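Local coordinates for protein type III Pentaketide Synthase (Neurospora crassa, PDB 3EUO) that probably catalyses acyl transfer as a type III polyketide synthase of the chalcone and stilbene synthase family, building pentaketide products, at residues A[3-8]-A[374-379]; A[83-88]-A[121-126]; A[91-96]-A[125-130]; A[151-156]-A[169-174]; A[158-161]-A[166-169]. All blocks are in the same frame, centred on the assembly; numbering follows the deposited sequence.

Contact 1. Residues A[3-8]-A[374-379]; sequences LSITGL and CMLKRR
Ile5 and Leu376 meet through their methyl ends, the two side chains crossing at about a right angle. Ile5 CD1 lies 4.1 Å from Leu376 CD2, an apolar contact between two buried residues that reach across the width of an intervening strand. Ile5 keeps CG1 beside its backbone N and stretches CD1 outward with chi2 at 170°, which puts the end of the long branch at Leu376. Leu376, whose CB is directed at the other strand, presents one methyl of its fork to that end, while CD1 stands farther back.

A second, looser touch forms at the C-terminal residue. The Arg379 side chain bends at chi2 (-94°), which carries its guanidinium back over the start of the chain, and NH2 lies 4.2 Å from Ser4 CB, obliquely to the guanidinium plane. This is plain van der Waals contact. The polar end of Arg379 is held by Asp225, which forms a salt bridge with NH2, and by the carbonyl of Lys220, which accepts from NH1.

With no hydrogen bond between the segments and a nearest CA pair, Ser4 and Leu376, 8.8 Å apart, two next-but-one strands of one sheet here meet through side chains alone. Strand 224-233 runs between strands 4-11 and 370-378, antiparallel to both, in the central mixed sheet; Leu226 on it touches Leu376. On the far side of strand 4-11, Ile5 packs on Val208 and Leu210 of strand 204-211, and Leu339 of helix 334-342 lies against Leu376.

Contact 2. Residues A[83-88]-A[121-126]; sequences PLAVEA and HYVAKE
Val86 and Val123 mark the closest backbone approach, their CA atoms 5.5 Å apart, where two helical segments cross at -49° with their axes 9.3 Å from each other. Both run in broadly the same sense, and helix 70-96 is kinked here, the N atoms of Pro83 and Leu84 having no bond to the preceding turn.

The side chains engage as a knob entering a hollow. Val123 points at the partner helix and touches Val82, Ala85, Val86 and Ser89, four residues in the i, i+3, i+4, i+7 spacing of a knobs-into-holes socket. Its two methyls divide the work: CG2, which stands opposite the carbonyl carbon, presses on Ala85 CB at 3.7 Å, whereas CG1 faces Val86 CG2 at 4.1 Å. That Val86 methyl also reaches the main chain, lying 4.0 Å from Val123 CA.

Glu126 lies at the exposed edge of the contact. Its chain, extended beyond CG, crosses Val86 at about a right angle, and OE1 rests 3.6 Å from Val86 CG2. This is a van der Waals contact between a carboxylate oxygen and a methyl, with no hydrogen bond between the two segments.

Inward, Ala85 and Val123 both sit on Leu172 of strand 168-175, so the helix pair lies against the central sheet. On its other flank, helix 119-127 packs Tyr122 and Lys125 against Glu238 of the second subunit.

Contact 3. Residues A[91-96]-A[125-130]; sequences KAMAEA and KELGLS
Met93 reaches from helix 70-96 to Leu127 and Leu129, on either side of Gly128 in the Schellman motif that ends helix 119-127. Gly128 is the pivot: a positive phi of 74° turns the chain out of the helix, while Gly128 N bonds back to Lys125 O at 3.1 Å and Leu129 N probably bonds to Ala124 O. The turn places the two leucines so that both can be met by a single side chain.

From CB the methionine leaves its helix toward the partner segment, with CG beside the backbone N and chi2 nearly straight (172°). CB and CG meet nothing of segment 125-130 and span the distance between the backbones. The nearest CA atoms, of Met93 and Leu127, are 9.9 Å apart. SD is the first atom to arrive, meeting Leu127 CD2 at 4.3 Å. Beyond the sulfur the chain bends at chi3 (69°) and swings its methyl away from Leu127 and round to the second leucine.

Ile103 touches both Met93 and Leu129, and Ile209 of strand 204-211 packs on Met93, adding apolar neighbours to this buried side chain. At the tip, Met93 CE comes to rest 4.0 Å from Leu129 CD2.

Contact 4. Residues A[151-156]-A[169-174]; sequences RTAANL and ILVLAL
Ile169 holds CG1 beside its backbone N (chi1 -54°) and nearly extends the chain beyond it, which sends CD1 forward to helix 145-162 and leaves CG2 facing Ala153. At Val171, chi1 of -164° sets CG2 opposite the carbonyl carbon, and this methyl approaches the same alanine.

Ala153 CB is therefore gripped by two branched residues of one strand face, lying 3.9 Å from Ile169 CG2 and 3.7 Å from Val171 CG2. The longer branch of the isoleucine passes beside the alanine: Ile169 CD1 is 3.4 Å from Ala153 O and, one turn on, 3.7 Å from Leu156 CB. A small residue at Ala153 lets the backbones draw close, with its CA 6.6 Å from that of Ile169. Apart from the methyl resting on the Ala153 carbonyl oxygen the packing is apolar, with no hydrogen bond between the segments; Leu170 and Leu172, pointing the other way, touch helix 70-96.

The helix also meets the second subunit: Asn155 packs on Leu156 of that chain, and Leu156 on its Asn155. Arg151 forms salt bridges with Glu372 of its own chain and with Glu134 of the second subunit.

Segment 151-156 runs nearly antiparallel to strand segment 169-174 (167°); its helix connects strand 134-138 to strand 168-175 in a beta-alpha-beta crossover, with strand 105-109 lying between the two strands. It is an element of the thiolase fold, in which a cysteine just before this helix, here Cys143 seen as 3-sulfinoalanine, is probably the nucleophile, as in chalcone synthases.

Contact 5. Residues A[158-161]-A[166-169]; sequences LGHT and PARI
His160, near the end of helix 145-162, faces the chain as it returns into strand 168-175, with its CA 6.1 Å from that of Ala167. The imidazole supplies the polar link across this turn. His160 ND1 donates to Pro166 O over 3.3 Å, and the bond is nearly straight, 170° at the hydrogen. The carbonyl oxygen sits at the ring edge and almost in the ring plane, as suits an N-H donor, but the nitrogen stands well above the carbonyl plane, 48° out of it.

Beside the bond, His160 CB rests on Ala167 CB at 3.8 Å, the methyl lying obliquely to the ring. Rotation about the first torsion is unusual: chi1 of -91° departs from the staggered positions, and it is in this setting that ND1 faces the proline carbonyl. His105 packs edge-to-face with the same ring. The next carbonyl, Ala167 O, is taken by Arg168 NH1 at 3.0 Å, so successive peptide oxygens are engaged by different side chains.

Replacing His160 by an alanine would probably leave Pro166 O without this donor and open a gap beside His105.

The direction of the bond places a proton on ND1. Its length suggests a bond of modest strength despite the good alignment, and the packing of His160 CB on Ala167 CB accompanies it.

From the N terminus, strand 4-11 enters the central sheet, and contact 1 brings the last residues of the chain back to it, closing a loop that contains all the others. Contacts 2 and 3 tie helix 70-96 to helix 119-127 and its end; contact 2 opens and closes a little before contact 3, so the two loops cross. In series after them come contacts 4 and 5, which join helix 145-162 to strand 168-175, the short loop of contact 5 lying within that of contact 4 and sharing Ile169. Leu172 packs contact 4 against contact 2, Leu170 reaches contact 3, Glu95 ties contact 3 to contact 1, and Leu3 ties contact 1 to contacts 4 and 5.

Contact 1. Residues A[3-8]-A[374-379]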
# COMPACT_ATOMS: atom_id res chain seq x y z
N LEU A 3 -11.68 -10.49 18.29
CA LEU A 3 -11.80 -9.67 17.08
C LEU A 3 -13.22 -9.76 16.55
O LEU A 3 -13.72 -10.87 16.32
CB LEU A 3 -10.81 -10.13 16.01
CG LEU A 3 -9.33 -10.10 16.38
CD1 LEU A 3 -8.49 -10.78 15.31
CD2 LEU A 3 -8.86 -8.65 16.60
N SER A 4 -13.87 -8.62 16.37
CA SER A 4 -15.24 -8.60 15.88
C SER A 4 -15.48 -7.46 14.90
O SER A 4 -14.92 -6.37 15.05
CB SER A 4 -16.23 -8.52 17.05
OG SER A 4 -16.16 -7.26 17.69
N ILE A 5 -16.31 -7.75 13.90
CA ILE A 5 -16.79 -6.73 12.96
C ILE A 5 -18.04 -6.11 13.56
O ILE A 5 -19.07 -6.78 13.69
CB ILE A 5 -17.08 -7.33 11.56
CG1 ILE A 5 -15.78 -7.83 10.91
CG2 ILE A 5 -17.79 -6.31 10.66
CD1 ILE A 5 -15.98 -8.67 9.61
N THR A 6 -17.95 -4.84 13.94
CA THR A 6 -19.01 -4.17 14.69
C THR A 6 -19.87 -3.25 13.83
O THR A 6 -20.92 -2.77 14.27
CB THR A 6 -18.46 -3.40 15.89
OG1 THR A 6 -17.43 -2.52 15.44
CG2 THR A 6 -17.89 -4.36 16.92
N GLY A 7 -19.43 -3.00 12.61
CA GLY A 7 -20.24 -2.26 11.64
C GLY A 7 -19.79 -2.54 10.23
O GLY A 7 -18.63 -2.90 10.00
N LEU A 8 -20.71 -2.40 9.28
CA LEU A 8 -20.40 -2.51 7.86
C LEU A 8 -21.16 -1.41 7.13
O LEU A 8 -22.27 -1.05 7.53
CB LEU A 8 -20.81 -3.87 7.28
CG LEU A 8 -20.27 -5.16 7.89
CD1 LEU A 8 -21.21 -5.70 8.98
CD2 LEU A 8 -20.08 -6.22 6.80
N CYS A 374 -11.20 -16.30 5.15
CA CYS A 374 -11.41 -16.01 6.56
C CYS A 374 -12.59 -16.82 7.09
O CYS A 374 -13.48 -17.22 6.33
CB CYS A 374 -11.63 -14.51 6.78
SG CYS A 374 -13.14 -13.84 6.06
N MET A 375 -12.58 -17.07 8.40
CA MET A 375 -13.71 -17.68 9.06
C MET A 375 -14.36 -16.67 9.99
O MET A 375 -13.71 -16.13 10.88
CB MET A 375 -13.28 -18.92 9.86
CG MET A 375 -14.45 -19.66 10.53
SD MET A 375 -15.59 -20.50 9.40
CE MET A 375 -14.62 -21.97 9.07
N LEU A 376 -15.65 -16.42 9.77
CA LEU A 376 -16.44 -15.52 10.60
C LEU A 376 -17.49 -16.30 11.36
O LEU A 376 -18.03 -17.29 10.85
CB LEU A 376 -17.12 -14.44 9.76
CG LEU A 376 -16.22 -13.60 8.85
CD1 LEU A 376 -17.06 -12.79 7.87
CD2 LEU A 376 -15.34 -12.68 9.68
N LYS A 377 -17.77 -15.86 12.58
CA LYS A 377 -18.91 -16.36 13.33
C LYS A 377 -19.96 -15.27 13.29
O LYS A 377 -19.70 -14.12 13.65
CB LYS A 377 -18.52 -16.72 14.78
CG LYS A 377 -19.64 -17.36 15.60
CD LYS A 377 -19.14 -17.81 16.96
CE LYS A 377 -20.24 -18.50 17.77
NZ LYS A 377 -21.12 -17.51 18.45
N ARG A 378 -21.15 -15.62 12.81
CA ARG A 378 -22.23 -14.67 12.71
C ARG A 378 -23.03 -14.65 14.01
O ARG A 378 -23.50 -15.69 14.47
CB ARG A 378 -23.12 -15.01 11.52
CG ARG A 378 -24.28 -14.05 11.33
CD ARG A 378 -25.00 -14.37 10.05
NE ARG A 378 -26.26 -13.65 9.94
CZ ARG A 378 -27.05 -13.70 8.87
NH1 ARG A 378 -26.71 -14.44 7.82
NH2 ARG A 378 -28.18 -13.00 8.86
N ARG A 379 -23.16 -13.46 14.61
CA ARG A 379 -23.97 -13.28 15.82
C ARG A 379 -25.45 -13.39 15.48
O ARG A 379 -25.92 -12.84 14.48
CB ARG A 379 -23.69 -11.93 16.48
CG ARG A 379 -22.23 -11.66 16.84
CD ARG A 379 -21.89 -12.05 18.27
NE ARG A 379 -20.54 -11.62 18.63
CZ ARG A 379 -20.24 -10.59 19.42
NH1 ARG A 379 -21.20 -9.85 19.97
NH2 ARG A 379 -18.96 -10.30 19.67

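Contact 2. Residues A[83-88]-A[121-126]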
# COMPACT_ATOMS: atom_id res chain seq x y z
N PRO A 83 -16.05 10.35 -2.30
CA PRO A 83 -17.35 10.51 -1.61
C PRO A 83 -18.04 9.18 -1.27
O PRO A 83 -18.75 9.10 -0.26
CB PRO A 83 -18.18 11.30 -2.63
CG PRO A 83 -17.16 12.07 -3.41
CD PRO A 83 -16.04 11.09 -3.58
N LEU A 84 -17.86 8.16 -2.12
CA LEU A 84 -18.43 6.83 -1.87
C LEU A 84 -17.75 6.23 -0.65
O LEU A 84 -18.40 5.64 0.22
CB LEU A 84 -18.21 5.91 -3.08
CG LEU A 84 -18.73 6.36 -4.45
CD1 LEU A 84 -18.28 5.40 -5.54
CD2 LEU A 84 -20.25 6.50 -4.43
N ALA A 85 -16.43 6.38 -0.59
CA ALA A 85 -15.63 5.85 0.52
C ALA A 85 -15.98 6.55 1.83
O ALA A 85 -16.05 5.92 2.89
CB ALA A 85 -14.15 6.00 0.21
N VAL A 86 -16.22 7.86 1.75
CA VAL A 86 -16.60 8.64 2.92
C VAL A 86 -17.95 8.14 3.44
O VAL A 86 -18.11 7.89 4.64
CB VAL A 86 -16.62 10.16 2.64
CG1 VAL A 86 -17.20 10.94 3.82
CG2 VAL A 86 -15.20 10.67 2.33
N GLU A 87 -18.91 7.95 2.54
CA GLU A 87 -20.26 7.51 2.95
C GLU A 87 -20.29 6.08 3.50
O GLU A 87 -20.96 5.80 4.50
CB GLU A 87 -21.26 7.72 1.81
CG GLU A 87 -22.69 7.26 2.11
CD GLU A 87 -23.38 8.04 3.24
OE1 GLU A 87 -22.89 9.13 3.63
OE2 GLU A 87 -24.42 7.56 3.74
N ALA A 88 -19.56 5.16 2.84
CA ALA A 88 -19.45 3.78 3.31
C ALA A 88 -18.83 3.72 4.71
O ALA A 88 -19.31 3.02 5.59
CB ALA A 88 -18.62 2.95 2.33
N HIS A 121 -6.00 9.40 3.02
CA HIS A 121 -5.83 10.68 3.70
C HIS A 121 -7.08 11.55 3.59
O HIS A 121 -7.58 12.07 4.61
CB HIS A 121 -4.64 11.45 3.14
CG HIS A 121 -4.51 12.83 3.72
ND1 HIS A 121 -5.08 13.94 3.13
CD2 HIS A 121 -3.95 13.25 4.87
CE1 HIS A 121 -4.84 15.00 3.89
NE2 HIS A 121 -4.15 14.61 4.95
N TYR A 122 -7.57 11.71 2.37
CA TYR A 122 -8.70 12.59 2.08
C TYR A 122 -9.99 12.05 2.72
O TYR A 122 -10.78 12.82 3.29
CB TYR A 122 -8.85 12.79 0.57
CG TYR A 122 -7.63 13.43 -0.05
CD1 TYR A 122 -7.55 14.82 -0.22
CD2 TYR A 122 -6.54 12.66 -0.45
CE1 TYR A 122 -6.42 15.41 -0.79
CE2 TYR A 122 -5.41 13.24 -1.02
CZ TYR A 122 -5.36 14.62 -1.18
OH TYR A 122 -4.23 15.19 -1.74
N VAL A 123 -10.17 10.74 2.66
CA VAL A 123 -11.32 10.10 3.32
C VAL A 123 -11.28 10.36 4.83
O VAL A 123 -12.27 10.82 5.42
CB VAL A 123 -11.40 8.58 3.05
CG1 VAL A 123 -12.57 7.95 3.84
CG2 VAL A 123 -11.57 8.31 1.56
N ALA A 124 -10.13 10.07 5.45
CA ALA A 124 -9.93 10.29 6.88
C ALA A 124 -10.16 11.75 7.30
O ALA A 124 -10.76 12.00 8.35
CB ALA A 124 -8.54 9.84 7.29
N LYS A 125 -9.69 12.69 6.48
CA LYS A 125 -9.88 14.13 6.72
C LYS A 125 -11.36 14.51 6.68
O LYS A 125 -11.85 15.24 7.55
CB LYS A 125 -9.10 14.95 5.68
CG LYS A 125 -9.21 16.47 5.84
CD LYS A 125 -8.67 17.18 4.60
CE LYS A 125 -8.72 18.71 4.71
NZ LYS A 125 -9.98 19.30 4.16
N GLU A 126 -12.08 14.01 5.67
CA GLU A 126 -13.51 14.27 5.55
C GLU A 126 -14.31 13.68 6.71
O GLU A 126 -15.32 14.25 7.13
CB GLU A 126 -14.04 13.72 4.23
CG GLU A 126 -13.72 14.57 3.02
CD GLU A 126 -14.69 14.35 1.87
OE1 GLU A 126 -15.91 14.19 2.14
OE2 GLU A 126 -14.25 14.32 0.70

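Contact 3. Residues A[91-96]-A[125-130]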
# COMPACT_ATOMS: atom_id res chain seq x y z
N LYS A 91 -21.26 4.97 7.42
CA LYS A 91 -22.31 4.02 7.77
C LYS A 91 -21.78 2.88 8.63
O LYS A 91 -22.45 2.42 9.55
CB LYS A 91 -23.01 3.49 6.51
CG LYS A 91 -23.83 4.56 5.80
CD LYS A 91 -24.72 3.99 4.70
CE LYS A 91 -23.96 3.69 3.43
NZ LYS A 91 -24.89 3.32 2.30
N ALA A 92 -20.56 2.43 8.32
CA ALA A 92 -19.89 1.42 9.12
C ALA A 92 -19.67 1.93 10.54
O ALA A 92 -19.98 1.24 11.51
CB ALA A 92 -18.57 1.00 8.48
N MET A 93 -19.16 3.16 10.66
CA MET A 93 -18.93 3.79 11.97
C MET A 93 -20.25 3.98 12.72
O MET A 93 -20.31 3.75 13.93
CB MET A 93 -18.19 5.13 11.82
CG MET A 93 -16.75 5.00 11.31
SD MET A 93 -15.98 6.62 10.92
CE MET A 93 -15.82 7.29 12.58
N ALA A 94 -21.29 4.39 12.01
CA ALA A 94 -22.62 4.60 12.61
C ALA A 94 -23.19 3.32 13.21
O ALA A 94 -23.72 3.33 14.32
CB ALA A 94 -23.58 5.20 11.58
N GLU A 95 -23.06 2.22 12.47
CA GLU A 95 -23.54 0.93 12.97
C GLU A 95 -22.74 0.49 14.19
O GLU A 95 -23.29 -0.11 15.12
CB GLU A 95 -23.48 -0.14 11.88
CG GLU A 95 -23.93 -1.52 12.38
CD GLU A 95 -24.20 -2.51 11.26
OE1 GLU A 95 -23.42 -2.54 10.28
OE2 GLU A 95 -25.18 -3.28 11.37
N ALA A 96 -21.44 0.79 14.19
CA ALA A 96 -20.53 0.41 15.28
C ALA A 96 -20.68 1.34 16.48
O ALA A 96 -20.11 1.08 17.54
CB ALA A 96 -19.09 0.39 14.79
N LYS A 125 -9.69 12.69 6.48
CA LYS A 125 -9.88 14.13 6.72
C LYS A 125 -11.36 14.51 6.68
O LYS A 125 -11.85 15.24 7.55
CB LYS A 125 -9.10 14.95 5.68
CG LYS A 125 -9.21 16.47 5.84
CD LYS A 125 -8.67 17.18 4.60
CE LYS A 125 -8.72 18.71 4.71
NZ LYS A 125 -9.98 19.30 4.16
N GLU A 126 -12.08 14.01 5.67
CA GLU A 126 -13.51 14.27 5.55
C GLU A 126 -14.31 13.68 6.71
O GLU A 126 -15.32 14.25 7.13
CB GLU A 126 -14.04 13.72 4.23
CG GLU A 126 -13.72 14.57 3.02
CD GLU A 126 -14.69 14.35 1.87
OE1 GLU A 126 -15.91 14.19 2.14
OE2 GLU A 126 -14.25 14.32 0.70
N LEU A 127 -13.84 12.55 7.24
CA LEU A 127 -14.45 11.90 8.39
C LEU A 127 -14.08 12.57 9.72
O LEU A 127 -14.71 12.30 10.76
CB LEU A 127 -14.06 10.41 8.45
CG LEU A 127 -14.60 9.49 7.34
CD1 LEU A 127 -13.86 8.16 7.39
CD2 LEU A 127 -16.10 9.27 7.48
N GLY A 128 -13.06 13.42 9.71
CA GLY A 128 -12.61 14.11 10.92
C GLY A 128 -11.86 13.19 11.86
O GLY A 128 -11.90 13.37 13.08
N LEU A 129 -11.15 12.21 11.31
CA LEU A 129 -10.37 11.27 12.13
C LEU A 129 -9.14 11.92 12.75
O LEU A 129 -8.76 13.03 12.37
CB LEU A 129 -9.99 10.03 11.32
CG LEU A 129 -11.16 9.26 10.68
CD1 LEU A 129 -10.66 7.97 10.07
CD2 LEU A 129 -12.26 8.99 11.70
N SER A 130 -8.54 11.24 13.71
CA SER A 130 -7.41 11.76 14.50
C SER A 130 -6.22 12.16 13.64
O SER A 130 -5.89 11.49 12.66
CB SER A 130 -6.97 10.70 15.51
OG SER A 130 -5.87 11.16 16.28

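Contact 4. Residues A[151-156]-A[169-174]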
# COMPACT_ATOMS: atom_id res chain seq x y z
N ARG A 151 -7.47 -8.96 7.07
CA ARG A 151 -6.47 -9.77 7.76
C ARG A 151 -5.36 -8.89 8.34
O ARG A 151 -4.88 -9.12 9.47
CB ARG A 151 -5.89 -10.81 6.79
CG ARG A 151 -4.73 -11.65 7.34
CD ARG A 151 -4.26 -12.72 6.35
NE ARG A 151 -4.04 -12.18 5.01
CZ ARG A 151 -3.01 -11.41 4.67
NH1 ARG A 151 -2.08 -11.10 5.57
NH2 ARG A 151 -2.91 -10.95 3.42
N THR A 152 -4.95 -7.89 7.57
CA THR A 152 -3.96 -6.92 8.04
C THR A 152 -4.51 -6.18 9.26
O THR A 152 -3.82 -6.08 10.27
CB THR A 152 -3.58 -5.93 6.93
OG1 THR A 152 -3.03 -6.66 5.82
CG2 THR A 152 -2.53 -4.93 7.44
N ALA A 153 -5.75 -5.70 9.17
CA ALA A 153 -6.43 -5.09 10.32
C ALA A 153 -6.48 -6.01 11.54
O ALA A 153 -6.32 -5.53 12.67
CB ALA A 153 -7.83 -4.65 9.94
N ALA A 154 -6.70 -7.30 11.33
CA ALA A 154 -6.73 -8.27 12.44
C ALA A 154 -5.39 -8.32 13.15
O ALA A 154 -5.33 -8.27 14.38
CB ALA A 154 -7.13 -9.66 11.94
N ASN A 155 -4.31 -8.39 12.38
CA ASN A 155 -2.96 -8.39 12.96
C ASN A 155 -2.68 -7.09 13.73
O ASN A 155 -2.11 -7.12 14.82
CB ASN A 155 -1.90 -8.58 11.86
CG ASN A 155 -1.94 -9.97 11.24
OD1 ASN A 155 -2.36 -10.94 11.88
ND2 ASN A 155 -1.44 -10.08 10.01
N LEU A 156 -3.12 -5.97 13.17
CA LEU A 156 -2.94 -4.66 13.80
C LEU A 156 -3.76 -4.55 15.10
O LEU A 156 -3.26 -4.05 16.11
CB LEU A 156 -3.28 -3.53 12.82
CG LEU A 156 -2.39 -3.41 11.57
CD1 LEU A 156 -2.97 -2.38 10.64
CD2 LEU A 156 -0.95 -3.04 11.95
N ILE A 169 -10.61 -0.31 14.06
CA ILE A 169 -9.97 -0.09 12.76
C ILE A 169 -10.97 0.08 11.63
O ILE A 169 -11.80 -0.80 11.40
CB ILE A 169 -8.95 -1.21 12.43
CG1 ILE A 169 -7.95 -1.37 13.59
CG2 ILE A 169 -8.27 -0.93 11.07
CD1 ILE A 169 -6.71 -2.20 13.27
N LEU A 170 -10.89 1.21 10.93
CA LEU A 170 -11.67 1.41 9.73
C LEU A 170 -10.99 0.65 8.60
O LEU A 170 -9.87 1.00 8.20
CB LEU A 170 -11.79 2.90 9.37
CG LEU A 170 -12.52 3.25 8.07
CD1 LEU A 170 -13.93 2.63 8.00
CD2 LEU A 170 -12.61 4.74 7.87
N VAL A 171 -11.66 -0.38 8.09
CA VAL A 171 -11.16 -1.18 6.96
C VAL A 171 -11.94 -0.80 5.71
O VAL A 171 -13.16 -1.00 5.66
CB VAL A 171 -11.29 -2.69 7.21
CG1 VAL A 171 -10.40 -3.47 6.22
CG2 VAL A 171 -10.91 -3.05 8.65
N LEU A 172 -11.25 -0.29 4.70
CA LEU A 172 -11.93 0.38 3.59
C LEU A 172 -11.43 -0.07 2.22
O LEU A 172 -10.23 -0.16 2.00
CB LEU A 172 -11.78 1.91 3.74
CG LEU A 172 -12.30 2.83 2.62
CD1 LEU A 172 -13.83 2.81 2.56
CD2 LEU A 172 -11.78 4.26 2.79
N ALA A 173 -12.36 -0.32 1.31
CA ALA A 173 -12.02 -0.59 -0.10
C ALA A 173 -12.79 0.34 -1.01
O ALA A 173 -14.00 0.53 -0.84
CB ALA A 173 -12.31 -2.03 -0.45
N LEU A 174 -12.08 0.95 -1.96
CA LEU A 174 -12.72 1.79 -2.96
C LEU A 174 -12.13 1.45 -4.32
O LEU A 174 -10.91 1.45 -4.50
CB LEU A 174 -12.52 3.27 -2.62
CG LEU A 174 -12.80 4.33 -3.70
CD1 LEU A 174 -14.28 4.36 -4.11
CD2 LEU A 174 -12.36 5.70 -3.21

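Contact 5. Residues A[158-161]-A[166-169]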
# COMPACT_ATOMS: atom_id res chain seq x y z
N LEU A 158 -4.53 -7.02 17.02
CA LEU A 158 -3.83 -7.86 18.01
C LEU A 158 -2.54 -7.21 18.53
O LEU A 158 -2.11 -7.48 19.67
CB LEU A 158 -3.59 -9.27 17.46
CG LEU A 158 -4.85 -10.13 17.24
CD1 LEU A 158 -4.52 -11.43 16.56
CD2 LEU A 158 -5.57 -10.39 18.57
N GLY A 159 -1.94 -6.34 17.72
CA GLY A 159 -0.79 -5.55 18.17
C GLY A 159 -1.17 -4.64 19.33
O GLY A 159 -0.42 -4.50 20.31
N HIS A 160 -2.34 -4.03 19.23
CA HIS A 160 -2.86 -3.20 20.32
C HIS A 160 -3.28 -4.05 21.51
O HIS A 160 -3.05 -3.66 22.66
CB HIS A 160 -3.97 -2.29 19.82
CG HIS A 160 -3.46 -0.96 19.36
ND1 HIS A 160 -4.14 0.22 19.57
CD2 HIS A 160 -2.32 -0.62 18.72
CE1 HIS A 160 -3.44 1.23 19.07
NE2 HIS A 160 -2.33 0.74 18.55
N THR A 161 -3.87 -5.21 21.23
CA THR A 161 -4.20 -6.18 22.28
C THR A 161 -2.97 -6.54 23.11
O THR A 161 -3.03 -6.56 24.34
CB THR A 161 -4.84 -7.45 21.70
OG1 THR A 161 -6.03 -7.08 21.00
CG2 THR A 161 -5.21 -8.43 22.81
N PRO A 166 -7.26 -0.36 23.39
CA PRO A 166 -8.40 -0.49 22.48
C PRO A 166 -7.96 -0.25 21.04
O PRO A 166 -7.17 0.65 20.76
CB PRO A 166 -9.33 0.64 22.93
CG PRO A 166 -8.93 0.94 24.34
CD PRO A 166 -7.45 0.75 24.35
N ALA A 167 -8.45 -1.10 20.14
CA ALA A 167 -8.26 -0.88 18.72
C ALA A 167 -9.61 -0.89 18.04
O ALA A 167 -10.43 -1.80 18.26
CB ALA A 167 -7.36 -1.95 18.12
N ARG A 168 -9.85 0.13 17.23
CA ARG A 168 -11.03 0.22 16.38
C ARG A 168 -10.53 0.62 15.01
O ARG A 168 -10.07 1.75 14.82
CB ARG A 168 -12.00 1.28 16.91
CG ARG A 168 -12.36 1.13 18.40
CD ARG A 168 -13.29 -0.07 18.68
NE ARG A 168 -13.69 -0.08 20.09
CZ ARG A 168 -13.03 -0.69 21.07
NH1 ARG A 168 -11.92 -1.37 20.82
NH2 ARG A 168 -13.47 -0.60 22.32
N ILE A 169 -10.61 -0.31 14.06
CA ILE A 169 -9.97 -0.09 12.76
C ILE A 169 -10.97 0.08 11.63
O ILE A 169 -11.80 -0.80 11.40
CB ILE A 169 -8.95 -1.21 12.43
CG1 ILE A 169 -7.95 -1.37 13.59
CG2 ILE A 169 -8.27 -0.93 11.07
CD1 ILE A 169 -6.71 -2.20 13.27